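Local atomic coordinates of iodotyrosine deiodinase (PDB entry 6TYK), a protein that uses FMN to remove halogen reductively from halotyrosines such as 3-iodo-L-tyrosine and 3,5-diiodo-L-tyrosine, releasing halide and tyrosine. Residues K21-D26 with V164-D169; L103-K108 with L156-I161. All coordinates share one frame; numbering follows the deposited sequence. Where two conformers were deposited one is given.

Contact 1. Residues K21-D26 with V164-D169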
ATOM      1  N   LYS A  21      27.113   5.739  -2.162  1.00 16.22           N
ATOM      2  CA  LYS A  21      26.162   5.783  -1.060  1.00 17.00           C
ATOM      3  C   LYS A  21      25.434   7.112  -1.000  1.00 16.94           C
ATOM      4  O   LYS A  21      26.050   8.141  -0.753  1.00 18.64           O
ATOM      5  CB  LYS A  21      26.886   5.563   0.262  1.00 20.31           C
ATOM      6  CG  LYS A  21      27.593   4.226   0.364  1.00 21.49           C
ATOM      7  CD  LYS A  21      28.403   4.160   1.638  1.00 26.94           C
ATOM      8  CE  LYS A  21      29.097   2.819   1.770  1.00 32.22           C
ATOM      9  NZ  LYS A  21      30.119   2.865   2.837  1.00 35.94           N
ATOM     10  N   PRO A  22      24.111   7.093  -1.200  1.00 16.24           N
ATOM     11  CA  PRO A  22      23.325   8.308  -0.987  1.00 16.89           C
ATOM     12  C   PRO A  22      23.425   8.741   0.464  1.00 16.12           C
ATOM     13  O   PRO A  22      23.597   7.898   1.350  1.00 15.98           O
ATOM     14  CB  PRO A  22      21.891   7.854  -1.284  1.00 17.56           C
ATOM     15  CG  PRO A  22      22.024   6.613  -2.106  1.00 18.15           C
ATOM     16  CD  PRO A  22      23.272   5.954  -1.608  1.00 17.99           C
ATOM     17  N   PRO A  23      23.323  10.051   0.719  1.00 18.67           N
ATOM     18  CA  PRO A  23      23.297  10.506   2.113  1.00 18.83           C
ATOM     19  C   PRO A  23      22.143   9.845   2.847  1.00 17.80           C
ATOM     20  O   PRO A  23      21.076   9.626   2.264  1.00 16.84           O
ATOM     21  CB  PRO A  23      23.037  12.006   1.991  1.00 19.99           C
ATOM     22  CG  PRO A  23      23.491  12.371   0.615  1.00 22.99           C
ATOM     23  CD  PRO A  23      23.225  11.161  -0.240  1.00 21.29           C
ATOM     24  N   LEU A  24      22.363   9.520   4.113  1.00 17.79           N
ATOM     25  CA  LEU A  24      21.336   8.901   4.930  1.00 18.68           C
ATOM     26  C   LEU A  24      20.039   9.701   4.907  1.00 17.45           C
ATOM     27  O   LEU A  24      18.952   9.127   4.874  1.00 17.09           O
ATOM     28  CB  LEU A  24      21.841   8.745   6.365  1.00 18.91           C
ATOM     29  CG  LEU A  24      20.858   8.117   7.348  1.00 20.92           C
ATOM     30  CD1 LEU A  24      20.471   6.729   6.879  1.00 21.13           C
ATOM     31  CD2 LEU A  24      21.449   8.075   8.753  1.00 21.15           C
ATOM     32  N   GLU A  25      20.149  11.024   4.909  1.00 17.36           N
ATOM     33  CA  GLU A  25      18.947  11.853   4.968  1.00 20.15           C
ATOM     34  C   GLU A  25      17.988  11.635   3.795  1.00 18.65           C
ATOM     35  O   GLU A  25      16.786  11.811   3.945  1.00 18.31           O
ATOM     36  CB  GLU A  25      19.293  13.338   5.112  1.00 26.64           C
ATOM     37  CG  GLU A  25      18.094  14.204   5.491  1.00 36.59           C
ATOM     38  CD  GLU A  25      17.301  13.635   6.665  1.00 44.01           C
ATOM     39  OE1 GLU A  25      17.924  13.086   7.602  1.00 46.51           O
ATOM     40  OE2 GLU A  25      16.053  13.731   6.643  1.00 46.40           O
ATOM     41  N   ASP A  26      18.511  11.246   2.635  1.00 18.19           N
ATOM     42  CA  ASP A  26      17.658  10.966   1.480  1.00 20.84           C
ATOM     43  C   ASP A  26      16.776   9.748   1.737  1.00 18.51           C
ATOM     44  O   ASP A  26      15.588   9.736   1.413  1.00 17.94           O
ATOM     45  CB  ASP A  26      18.494  10.765   0.216  1.00 25.85           C
ATOM     46  CG  ASP A  26      19.160  12.040  -0.242  1.00 32.81           C
ATOM     47  OD1 ASP A  26      18.587  13.125  -0.014  1.00 34.75           O
ATOM     48  OD2 ASP A  26      20.259  11.957  -0.824  1.00 37.92           O
ATOM     49  N   VAL A 164      17.825   0.034  -1.930  1.00 11.68           N
ATOM     50  CA  VAL A 164      17.741   1.448  -2.264  1.00 12.76           C
ATOM     51  C   VAL A 164      19.118   1.982  -2.606  1.00 13.06           C
ATOM     52  O   VAL A 164      20.097   1.690  -1.926  1.00 14.45           O
ATOM     53  CB  VAL A 164      17.157   2.272  -1.104  1.00 14.12           C
ATOM     54  CG1 VAL A 164      17.161   3.766  -1.455  1.00 16.90           C
ATOM     55  CG2 VAL A 164      15.742   1.802  -0.788  1.00 15.65           C
ATOM     56  N   GLY A 165      19.186   2.763  -3.672  1.00 12.41           N
ATOM     57  CA  GLY A 165      20.426   3.406  -4.049  1.00 12.37           C
ATOM     58  C   GLY A 165      20.196   4.221  -5.299  1.00 12.35           C
ATOM     59  O   GLY A 165      19.062   4.393  -5.745  1.00 13.07           O
ATOM     60  N   TYR A 166      21.275   4.743  -5.860  1.00 13.25           N
ATOM     61  CA  TYR A 166      21.187   5.483  -7.105  1.00 13.35           C
ATOM     62  C   TYR A 166      21.030   4.494  -8.245  1.00 12.91           C
ATOM     63  O   TYR A 166      21.736   3.489  -8.297  1.00 14.28           O
ATOM     64  CB  TYR A 166      22.462   6.298  -7.314  1.00 13.99           C
ATOM     65  CG  TYR A 166      22.636   7.399  -6.298  1.00 17.08           C
ATOM     66  CD1 TYR A 166      21.706   8.419  -6.205  1.00 18.00           C
ATOM     67  CD2 TYR A 166      23.729   7.421  -5.439  1.00 19.26           C
ATOM     68  CE1 TYR A 166      21.857   9.438  -5.293  1.00 19.87           C
ATOM     69  CE2 TYR A 166      23.887   8.441  -4.518  1.00 21.75           C
ATOM     70  CZ  TYR A 166      22.945   9.442  -4.449  1.00 21.70           C
ATOM     71  OH  TYR A 166      23.089  10.462  -3.539  1.00 23.94           O
ATOM     72  N   PRO A 167      20.108   4.779  -9.175  1.00 12.63           N
ATOM     73  CA  PRO A 167      19.905   3.864 -10.298  1.00 13.10           C
ATOM     74  C   PRO A 167      21.115   3.853 -11.210  1.00 13.84           C
ATOM     75  O   PRO A 167      21.778   4.884 -11.402  1.00 15.91           O
ATOM     76  CB  PRO A 167      18.707   4.471 -11.041  1.00 14.67           C
ATOM     77  CG  PRO A 167      18.044   5.359 -10.032  1.00 18.49           C
ATOM     78  CD  PRO A 167      19.176   5.913  -9.223  1.00 15.78           C
ATOM     79  N   ASP A 168      21.396   2.687 -11.776  1.00 13.15           N
ATOM     80  CA  ASP A 168      22.475   2.556 -12.738  1.00 13.29           C
ATOM     81  C   ASP A 168      21.915   2.105 -14.073  1.00 15.59           C
ATOM     82  O   ASP A 168      22.027   0.934 -14.452  1.00 16.16           O
ATOM     83  CB  ASP A 168      23.513   1.555 -12.244  1.00 14.19           C
ATOM     84  CG  ASP A 168      24.625   1.366 -13.232  1.00 16.28           C
ATOM     85  OD1 ASP A 168      24.933   2.344 -13.933  1.00 16.63           O
ATOM     86  OD2 ASP A 168      25.169   0.255 -13.339  1.00 17.11           O
ATOM     87  N   ASP A 169      21.311   3.054 -14.779  1.00 15.82           N
ATOM     88  CA  ASP A 169      20.653   2.793 -16.055  1.00 15.55           C
ATOM     89  C   ASP A 169      19.705   1.601 -16.015  1.00 15.74           C
ATOM     90  O   ASP A 169      19.916   0.595 -16.691  1.00 15.65           O
ATOM     91  CB  ASP A 169      21.670   2.623 -17.177  1.00 17.10           C
ATOM     92  CG  ASP A 169      21.019   2.679 -18.544  1.00 18.84           C
ATOM     93  OD1 ASP A 169      19.950   3.314 -18.667  1.00 22.39           O
ATOM     94  OD2 ASP A 169      21.563   2.096 -19.494  1.00 19.95           O
TER
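P22 lies over one face of the Y166 ring, and this CH-pi contact carries most of the meeting. Its CG sits 3.8 Å from the centroid of the Y166 ring, 21° off the ring normal and shifted toward the rim, closest to CE2. CB of P22 reaches the far end of the ring, 3.7 Å from CZ of Y166, while CD lies out beyond the rim on the CD2-CE2 side. The two side chains slide past each other in opposite directions, and the phenol oxygen ends up beside the proline backbone: OH of Y166 is 3.3 Å from CA of P22. The same oxygen comes 3.4 Å from CD of P23, whose side chain crosses that of the tyrosine at about a right angle. D26 is only a distant neighbour, with OD2 4.2 Å from OH of Y166.

Y166 lies where the chain leaves the sheet beyond strand 156-165, and the two prolines form the approach to helix 24-35, so the contact joins the far end of an inner strand of the nitroreductase-family sheet to that approach. The tyrosine has its CG anti to the carbonyl carbon (chi1 -66°), which starts the ring on its way to P22. Just before it, CA of G165 packs 4.1 Å from CG of P22.

Further out, L133 touches both P22 and Y166, and P99 packs on P22. The carbonyl O of P22 accepts a hydrogen bond from OH of Y100, and a backbone bond ties Y166 to K18. On the helix side, D26 N bonds back to O of P23, 3.1 Å away.

Contact 2. Residues L103-K108 with L156-I161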
ATOM      1  N   LEU A 103      14.712  -3.019   5.069  1.00 10.86           N
ATOM      2  CA  LEU A 103      13.773  -4.066   5.425  1.00 11.21           C
ATOM      3  C   LEU A 103      12.588  -3.443   6.127  1.00 10.84           C
ATOM      4  O   LEU A 103      12.738  -2.744   7.129  1.00 12.60           O
ATOM      5  CB  LEU A 103      14.440  -5.138   6.295  1.00 11.59           C
ATOM      6  CG  LEU A 103      15.199  -6.231   5.521  1.00 12.52           C
ATOM      7  CD1 LEU A 103      16.301  -5.649   4.635  1.00 14.31           C
ATOM      8  CD2 LEU A 103      15.775  -7.254   6.482  1.00 14.45           C
ATOM      9  N   VAL A 104      11.405  -3.702   5.591  1.00 10.62           N
ATOM     10  CA  VAL A 104      10.184  -3.098   6.098  1.00 10.95           C
ATOM     11  C   VAL A 104       9.359  -4.165   6.796  1.00  9.28           C
ATOM     12  O   VAL A 104       9.016  -5.197   6.199  1.00 11.31           O
ATOM     13  CB  VAL A 104       9.356  -2.468   4.956  1.00 12.57           C
ATOM     14  CG1 VAL A 104       8.096  -1.833   5.511  1.00 15.33           C
ATOM     15  CG2 VAL A 104      10.182  -1.433   4.212  1.00 12.41           C
ATOM     16  N   PHE A 105       9.061  -3.929   8.072  1.00  9.98           N
ATOM     17  CA  PHE A 105       8.308  -4.885   8.865  1.00 10.16           C
ATOM     18  C   PHE A 105       6.943  -4.340   9.228  1.00 10.66           C
ATOM     19  O   PHE A 105       6.739  -3.123   9.295  1.00 11.11           O
ATOM     20  CB  PHE A 105       9.041  -5.186  10.176  1.00 11.83           C
ATOM     21  CG  PHE A 105      10.401  -5.781   9.995  1.00 10.95           C
ATOM     22  CD1 PHE A 105      11.491  -4.987   9.679  1.00 12.59           C
ATOM     23  CD2 PHE A 105      10.600  -7.143  10.167  1.00 11.41           C
ATOM     24  CE1 PHE A 105      12.749  -5.549   9.516  1.00 14.02           C
ATOM     25  CE2 PHE A 105      11.856  -7.707  10.011  1.00 12.28           C
ATOM     26  CZ  PHE A 105      12.928  -6.908   9.688  1.00 12.40           C
ATOM     27  N   SER A 106       6.014  -5.253   9.481  1.00 10.79           N
ATOM     28  CA  SER A 106       4.705  -4.891  10.012  1.00 10.48           C
ATOM     29  C   SER A 106       4.540  -5.404  11.436  1.00 12.24           C
ATOM     30  O   SER A 106       5.005  -6.492  11.787  1.00 12.54           O
ATOM     31  CB  SER A 106       3.581  -5.432   9.124  1.00 13.45           C
ATOM     32  OG  SER A 106       3.654  -6.841   8.992  1.00 13.65           O
ATOM     33  N   GLU A 107       3.892  -4.598  12.264  1.00 12.46           N
ATOM     34  CA  GLU A 107       3.585  -4.990  13.627  0.63 13.19           C
ATOM     35  C   GLU A 107       2.383  -5.928  13.616  1.00 14.11           C
ATOM     36  O   GLU A 107       1.255  -5.505  13.358  1.00 15.38           O
ATOM     37  CB  GLU A 107       3.283  -3.751  14.458  0.63 16.20           C
ATOM     38  CG  GLU A 107       2.957  -4.030  15.904  0.63 19.07           C
ATOM     39  CD  GLU A 107       2.707  -2.760  16.681  0.63 21.84           C
ATOM     40  OE1 GLU A 107       2.258  -1.769  16.067  0.63 22.16           O
ATOM     41  OE2 GLU A 107       2.967  -2.751  17.902  0.63 25.16           O
ATOM     42  N   LYS A 108       2.627  -7.203  13.896  1.00 13.16           N
ATOM     43  CA  LYS A 108       1.578  -8.209  13.761  1.00 15.12           C
ATOM     44  C   LYS A 108       0.296  -7.902  14.533  1.00 15.59           C
ATOM     45  O   LYS A 108      -0.803  -8.206  14.071  1.00 17.69           O
ATOM     46  CB  LYS A 108       2.107  -9.580  14.168  1.00 15.64           C
ATOM     47  CG  LYS A 108       3.260 -10.091  13.323  1.00 17.29           C
ATOM     48  CD  LYS A 108       3.762 -11.403  13.896  1.00 21.52           C
ATOM     49  CE  LYS A 108       5.050 -11.843  13.246  1.00 22.46           C
ATOM     50  NZ  LYS A 108       5.549 -13.113  13.844  1.00 24.82           N
ATOM     51  N   LEU A 156       7.137  -8.803  14.993  1.00 13.92           N
ATOM     52  CA  LEU A 156       7.241  -8.147  13.701  1.00 13.14           C
ATOM     53  C   LEU A 156       7.310  -9.154  12.573  1.00 14.43           C
ATOM     54  O   LEU A 156       7.910 -10.213  12.709  1.00 16.02           O
ATOM     55  CB  LEU A 156       8.476  -7.242  13.651  1.00 12.71           C
ATOM     56  CG  LEU A 156       8.544  -6.100  14.672  1.00 13.47           C
ATOM     57  CD1 LEU A 156       9.802  -5.269  14.467  1.00 14.37           C
ATOM     58  CD2 LEU A 156       7.304  -5.213  14.583  1.00 15.97           C
ATOM     59  N   ARG A 157       6.699  -8.799  11.454  1.00 12.68           N
ATOM     60  CA  ARG A 157       6.732  -9.623  10.260  1.00 12.62           C
ATOM     61  C   ARG A 157       7.467  -8.877   9.164  1.00 11.07           C
ATOM     62  O   ARG A 157       7.118  -7.744   8.855  1.00 11.33           O
ATOM     63  CB  ARG A 157       5.305  -9.899   9.787  1.00 13.56           C
ATOM     64  CG  ARG A 157       5.237 -10.620   8.470  1.00 15.16           C
ATOM     65  CD  ARG A 157       3.819 -11.008   8.118  1.00 17.26           C
ATOM     66  NE  ARG A 157       3.794 -11.788   6.890  1.00 19.62           N
ATOM     67  CZ  ARG A 157       2.796 -12.588   6.538  1.00 23.69           C
ATOM     68  NH1 ARG A 157       1.744 -12.710   7.336  1.00 25.04           N
ATOM     69  NH2 ARG A 157       2.858 -13.271   5.396  1.00 26.20           N
ATOM     70  N   LEU A 158       8.476  -9.501   8.564  1.00 11.40           N
ATOM     71  CA  LEU A 158       9.137  -8.872   7.431  1.00 11.68           C
ATOM     72  C   LEU A 158       8.198  -8.889   6.236  1.00 11.86           C
ATOM     73  O   LEU A 158       7.719  -9.944   5.841  1.00 14.90           O
ATOM     74  CB  LEU A 158      10.439  -9.595   7.102  1.00 13.00           C
ATOM     75  CG  LEU A 158      11.258  -9.059   5.931  1.00 13.33           C
ATOM     76  CD1 LEU A 158      11.589  -7.578   6.103  1.00 13.50           C
ATOM     77  CD2 LEU A 158      12.533  -9.891   5.803  1.00 16.07           C
ATOM     78  N   GLU A 159       7.935  -7.715   5.675  1.00 10.60           N
ATOM     79  CA  GLU A 159       7.014  -7.594   4.550  1.00 10.87           C
ATOM     80  C   GLU A 159       7.738  -7.547   3.211  1.00 10.88           C
ATOM     81  O   GLU A 159       7.283  -8.115   2.223  1.00 11.40           O
ATOM     82  CB  GLU A 159       6.162  -6.335   4.694  1.00 11.49           C
ATOM     83  CG  GLU A 159       5.151  -6.397   5.823  1.00 11.42           C
ATOM     84  CD  GLU A 159       4.033  -7.384   5.562  1.00 12.23           C
ATOM     85  OE1 GLU A 159       3.886  -7.837   4.402  1.00 13.01           O
ATOM     86  OE2 GLU A 159       3.286  -7.700   6.510  1.00 14.32           O
ATOM     87  N   VAL A 160       8.852  -6.834   3.162  1.00 11.45           N
ATOM     88  CA  VAL A 160       9.518  -6.613   1.893  1.00 10.58           C
ATOM     89  C   VAL A 160      10.940  -6.146   2.148  1.00 10.62           C
ATOM     90  O   VAL A 160      11.216  -5.517   3.170  1.00 12.07           O
ATOM     91  CB  VAL A 160       8.753  -5.570   1.031  1.00 10.56           C
ATOM     92  CG1 VAL A 160       8.702  -4.194   1.711  1.00 12.37           C
ATOM     93  CG2 VAL A 160       9.373  -5.458  -0.336  1.00 13.04           C
ATOM     94  N   ILE A 161      11.842  -6.515   1.245  1.00  9.70           N
ATOM     95  CA  ILE A 161      13.205  -6.006   1.244  1.00 10.82           C
ATOM     96  C   ILE A 161      13.267  -4.994   0.126  1.00 10.94           C
ATOM     97  O   ILE A 161      13.014  -5.330  -1.034  1.00 11.63           O
ATOM     98  CB  ILE A 161      14.206  -7.138   0.959  1.00 12.08           C
ATOM     99  CG1 ILE A 161      14.152  -8.186   2.075  1.00 13.16           C
ATOM    100  CG2 ILE A 161      15.625  -6.581   0.771  1.00 13.43           C
ATOM    101  CD1 ILE A 161      14.858  -9.474   1.702  1.00 14.73           C
TER
HETATM  102  O   HOH W   1       8.794 -12.651  13.305  1.00 31.14           O
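S106 and E159 meet through a hydrogen bond from OG of S106 to OE2 of E159, 2.7 Å long and received on the carboxylate's anti lone pair. Followed outward, E159 begins with CB 3.4 Å from O of V104. Its CG turns in beside S106, 3.5 Å from OG, and the bend at chi2 (-69°) leads the chain on to CD, also near that hydroxyl. At the tip, OE2 is shared between S106 and a salt bridge to NE of R114, while OE1 takes the indole N-H of W118, an FMN-pocket residue. An alanine at E159 would probably leave the S106 hydroxyl, the R114 guanidinium and the W118 N-H without their carboxylate partner.

The backbone here forms a classic beta bulge between antiparallel strands of the nitroreductase core: E159 and V160 both face V104. O of V104 takes a 2.8 Å bond from N of E159 and a weak, longer one from N of V160. Past the bulge, S106 and R157 form a hydrogen-bonded pair.

On the sheet face that carries F105, L103 and L158 the packing is apolar. CD1 of L158 lies over the F105 ring, 3.9 Å from its centroid, and also packs 3.8 Å from CB of L103. F186 of the second subunit meets the F105 ring edge-to-face and packs on L156. Just past the strand, NZ of K108 bonds to O of S154.

Overall arrangement
From the N terminus, the chain first passes through 21-26, at the entrance to helix 24-35, and contact 1 closes only when it arrives at 164-169, 138 residues later. Within that long loop the chain lays down strand 46-51 and then strand 100-107, which supplies 103-108. Helix 113-130, the short strand 134-135 and helix 143-149 follow before 156-161 closes contact 2, 48 residues further on, nested inside the first loop. Strand 156-165 serves both: its first half pairs with 103-107, and its far end, still bonded within the sheet, brings the chain to the approach to helix 24-35. The contact centres stand about 22 Å apart, linked through this strand.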